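Local coordinates for protein alpha-galacturonidase (Bacillus subtilis, PDB 3FEF) that hydrolyses alpha-1,4-linked galacturonate oligomers such as di-galacturonate, as a family 4 glycosidase that depends on NAD(+) and manganese, at residues 67-70 with 71-75; 8-12 with 13-17. One frame throughout, in Å; residues are numbered along the deposited sequence.

Interaction 1: 67-70 with 71-75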
loop_
_atom_site.group_PDB
_atom_site.type_symbol
_atom_site.label_atom_id
_atom_site.label_comp_id
_atom_site.label_asym_id
_atom_site.label_seq_id
_atom_site.Cartn_x
_atom_site.Cartn_y
_atom_site.Cartn_z
ATOM N N SER A 67 -20.872 25.169 32.046
ATOM C CA SER A 67 -20.943 26.338 31.175
ATOM C C SER A 67 -19.898 26.367 30.076
ATOM O O SER A 67 -20.031 27.139 29.136
ATOM C CB SER A 67 -20.812 27.615 32.000
ATOM O OG SER A 67 -19.649 27.540 32.810
ATOM N N THR A 68 -18.856 25.547 30.189
ATOM C CA THR A 68 -17.816 25.537 29.167
ATOM C C THR A 68 -17.311 24.129 28.842
ATOM O O THR A 68 -17.443 23.217 29.664
ATOM C CB THR A 68 -16.621 26.392 29.598
ATOM O OG1 THR A 68 -16.038 25.805 30.756
ATOM C CG2 THR A 68 -17.054 27.832 29.908
ATOM N N LEU A 69 -16.730 23.978 27.648
ATOM C CA LEU A 69 -16.147 22.734 27.178
ATOM C C LEU A 69 -15.080 22.229 28.139
ATOM O O LEU A 69 -15.059 21.045 28.512
ATOM C CB LEU A 69 -15.477 22.951 25.821
ATOM C CG LEU A 69 -16.154 22.647 24.483
ATOM C CD1 LEU A 69 -15.211 23.018 23.340
ATOM C CD2 LEU A 69 -16.554 21.167 24.392
ATOM N N LYS A 70 -14.172 23.126 28.509
ATOM C CA LYS A 70 -13.075 22.774 29.393
ATOM C C LYS A 70 -13.566 22.099 30.668
ATOM O O LYS A 70 -12.998 21.119 31.109
ATOM C CB LYS A 70 -12.264 24.019 29.756
ATOM C CG LYS A 70 -11.321 23.820 30.932
ATOM C CD LYS A 70 -10.494 25.072 31.164
ATOM C CE LYS A 70 -9.243 24.779 31.980
ATOM N NZ LYS A 70 -8.488 26.049 32.211
ATOM N N LYS A 71 -14.616 22.635 31.264
ATOM C CA LYS A 71 -15.148 22.066 32.490
ATOM C C LYS A 71 -15.797 20.701 32.240
ATOM O O LYS A 71 -15.639 19.786 33.028
ATOM C CB LYS A 71 -16.148 23.029 33.113
ATOM C CG LYS A 71 -15.843 23.397 34.569
ATOM C CD LYS A 71 -16.309 24.828 34.881
ATOM C CE LYS A 71 -17.572 25.177 34.092
ATOM N NZ LYS A 71 -17.894 26.642 34.115
ATOM N N ALA A 72 -16.522 20.572 31.134
ATOM C CA ALA A 72 -17.085 19.282 30.746
ATOM C C ALA A 72 -15.989 18.229 30.585
ATOM O O ALA A 72 -16.118 17.118 31.085
ATOM C CB ALA A 72 -17.886 19.409 29.464
ATOM N N LEU A 73 -14.895 18.608 29.930
ATOM C CA LEU A 73 -13.882 17.649 29.502
ATOM C C LEU A 73 -12.907 17.235 30.610
ATOM O O LEU A 73 -12.429 16.105 30.635
ATOM C CB LEU A 73 -13.115 18.183 28.288
ATOM C CG LEU A 73 -13.905 18.415 26.983
ATOM C CD1 LEU A 73 -13.012 19.024 25.935
ATOM C CD2 LEU A 73 -14.539 17.133 26.423
ATOM N N SER A 74 -12.611 18.140 31.531
ATOM C CA SER A 74 -11.553 17.864 32.477
ATOM C C SER A 74 -11.838 16.561 33.219
ATOM O O SER A 74 -12.932 16.364 33.741
ATOM C CB SER A 74 -11.367 19.032 33.453
ATOM O OG SER A 74 -12.337 18.970 34.482
ATOM N N ALA A 75 -10.850 15.672 33.240
ATOM C CA ALA A 75 -10.973 14.370 33.887
ATOM C C ALA A 75 -12.024 13.445 33.261
ATOM O O ALA A 75 -12.438 12.477 33.884
ATOM C CB ALA A 75 -11.246 14.546 35.383
HETATM O O HOH W 1 -20.666 25.786 35.243
#
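Ala72 N, Leu73 N and Ser74 N donate to Thr68 O, Leu69 O and Lys70 O, the i to i+4 bonds of the short helix 69-73. Ala72 N reaches Thr68 O at 3.2 Å, Leu73 N takes Leu69 O at 2.8 Å, and Ser74 N closes on Lys70 O at 3.0 Å. The donors do not meet their carbonyls alike: Ala72 N lies in the plane of the Thr68 carbonyl, whereas Ser74 N is tilted 25° out of that of Lys70, where the chain is leaving the helix.

The polar side-chain contact lies at the N-terminal end, on the outer surface. Lys71 does not run straight out; its chain is bent at chi2 and chi3 (148° and 34°), which folds it back over the start of the helix. Its methylene carbons cross Thr68 at an angle, with CB 3.6 Å from Thr68 OG1, and the ammonium group arrives at Ser67 OG. The modelled NZ to OG separation is too short to be taken literally, though a bond from lysine to hydroxyl is plausible there. One water accepts from Lys71 NZ at 3.1 Å and, weakly, from the Ser67 backbone N, bridging the tip of the lysine to the loop.

Apolar contact occupies the inner side, where Leu69 CD2 and Leu73 CD1 approach loosely at 4.4 Å. Both leucines also touch Ala132 of helix 112-136, and Leu73 reaches Tyr136. At the far end Lys7 NZ donates to the carbonyls of Ala72 and Ser74.

With Thr68 as N-cap, this is a short amphipathic helix, solvent-facing through its lysines and packed through its leucines, in the crossover from strand 61-66 to strand 78-81 of the Rossmann-like domain.

Interaction 2: 8-12 with 13-17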
loop_
_atom_site.group_PDB
_atom_site.type_symbol
_atom_site.label_atom_id
_atom_site.label_comp_id
_atom_site.label_asym_id
_atom_site.label_seq_id
_atom_site.Cartn_x
_atom_site.Cartn_y
_atom_site.Cartn_z
ATOM N N ILE A 8 -18.414 11.087 32.396
ATOM C CA ILE A 8 -18.816 11.262 31.019
ATOM C C ILE A 8 -19.011 12.748 30.721
ATOM O O ILE A 8 -19.728 13.455 31.435
ATOM C CB ILE A 8 -20.125 10.518 30.760
ATOM C CG1 ILE A 8 -19.949 9.012 30.979
ATOM C CG2 ILE A 8 -20.631 10.784 29.342
ATOM C CD1 ILE A 8 -21.290 8.233 30.971
ATOM N N ALA A 9 -18.339 13.239 29.690
ATOM C CA ALA A 9 -18.592 14.582 29.217
ATOM C C ALA A 9 -19.587 14.455 28.074
ATOM O O ALA A 9 -19.423 13.622 27.185
ATOM C CB ALA A 9 -17.322 15.231 28.750
ATOM N N TYR A 10 -20.638 15.258 28.108
ATOM C CA TYR A 10 -21.640 15.195 27.058
ATOM C C TYR A 10 -21.732 16.517 26.317
ATOM O O TYR A 10 -22.236 17.491 26.866
ATOM C CB TYR A 10 -23.006 14.860 27.632
ATOM C CG TYR A 10 -23.908 14.333 26.566
ATOM C CD1 TYR A 10 -24.257 13.003 26.537
ATOM C CD2 TYR A 10 -24.343 15.148 25.535
ATOM C CE1 TYR A 10 -25.057 12.499 25.543
ATOM C CE2 TYR A 10 -25.145 14.654 24.537
ATOM C CZ TYR A 10 -25.491 13.320 24.546
ATOM O OH TYR A 10 -26.283 12.808 23.560
ATOM N N ILE A 11 -21.258 16.539 25.070
ATOM C CA ILE A 11 -21.320 17.725 24.227
ATOM C C ILE A 11 -22.575 17.695 23.352
ATOM O O ILE A 11 -22.747 16.822 22.495
ATOM C CB ILE A 11 -20.061 17.855 23.357
ATOM C CG1 ILE A 11 -18.820 17.832 24.241
ATOM C CG2 ILE A 11 -20.127 19.129 22.526
ATOM C CD1 ILE A 11 -17.526 17.722 23.488
ATOM N N GLY A 12 -23.458 18.662 23.593
ATOM C CA GLY A 12 -24.785 18.685 23.019
ATOM C C GLY A 12 -25.722 18.238 24.118
ATOM O O GLY A 12 -26.813 17.695 23.851
ATOM N N GLY A 13 -25.297 18.480 25.362
ATOM C CA GLY A 13 -26.017 18.020 26.559
ATOM C C GLY A 13 -27.431 18.547 26.780
ATOM O O GLY A 13 -28.093 18.191 27.768
ATOM N N GLY A 14 -27.901 19.391 25.867
ATOM C CA GLY A 14 -29.275 19.864 25.909
ATOM C C GLY A 14 -30.114 18.991 24.992
ATOM O O GLY A 14 -31.322 19.192 24.852
ATOM N N SER A 15 -29.455 18.016 24.371
ATOM C CA SER A 15 -30.086 17.127 23.393
ATOM C C SER A 15 -31.374 16.529 23.926
ATOM O O SER A 15 -31.485 16.198 25.102
ATOM C CB SER A 15 -29.130 16.002 23.010
ATOM O OG SER A 15 -29.855 14.852 22.592
ATOM N N GLN A 16 -32.357 16.401 23.048
ATOM C CA GLN A 16 -33.613 15.788 23.412
ATOM C C GLN A 16 -33.784 14.469 22.667
ATOM O O GLN A 16 -34.875 13.897 22.657
ATOM C CB GLN A 16 -34.775 16.759 23.146
ATOM C CG GLN A 16 -34.882 17.866 24.210
ATOM C CD GLN A 16 -35.887 18.961 23.865
ATOM O OE1 GLN A 16 -36.781 19.259 24.654
ATOM N NE2 GLN A 16 -35.732 19.572 22.692
ATOM N N GLY A 17 -32.698 13.992 22.047
ATOM C CA GLY A 17 -32.676 12.684 21.358
ATOM C C GLY A 17 -31.661 11.732 21.990
ATOM O O GLY A 17 -31.981 10.978 22.924
#
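The ring of Tyr10 has the backbone of Gly13 at one edge, in the glycine-rich loop between the first strand and first helix of a Rossmann fold. CD2 lies 3.5 Å from Gly13 N, which sits near the ring plane, and the same carbon is equally close to Gly13 CA. Ser15 CB approaches the ring obliquely. Around the ring, Trp18, Ala19 and Leu22 of helix 18-28 and Ile80 of the adjoining strand complete a buried setting. CG stands anti to the backbone N (chi1 -160°), carrying the ring forward beside the turn that follows the strand.

The loop is consistent with the NAD(+) site inferred for this region. Two beta turns build it: a type II turn from Tyr10 to Gly13, then a type I turn from Gly12 to Ser15. Gly12 has phi +103°, a conformation in which a side chain would press on the preceding carbonyl oxygen, and at Gly13 the space where a CB would stand is tight against Tyr10 O. The tight bend at the end of the strand is thus built on two glycines.

The type I turn is closed by Ser15 N donating to Gly12 O at 2.7 Å, with the donor tilted 32° from the carbonyl plane. Beyond the two segments, Asp40 OD2 accepts from Gly14 N, while Asn49 ND2 donates to the carbonyls of Gly13 and Ser15, so polar groups also hold the loop from outside.

The serine hydroxyl looks onward to the helix start. Ser15 OG accepts from Ala19 N and also from Gly17 N, the latter at 3.0 Å in an ST turn.

In the fold
Reading from the N terminus, interaction 2 comes first: it turns the chain out of strand 6-11 through the glycine-rich loop toward helix 18-28. The chain then passes through strand 34-39, helix 43-53 and strand 61-66 before interaction 1 forms the short helix 69-73, which leads to strand 78-81 beside strand 6-11. The contacts are in series, neither enclosing nor crossing the other, yet the fold brings their centres to 13 Å. They touch directly: Leu69 CD2 lies 3.7 Å from Ile11 CD1, and Leu73 packs on Ala9 and Ile11. Helix 69-73 thereby covers part of the parallel sheet close to the loop's origin.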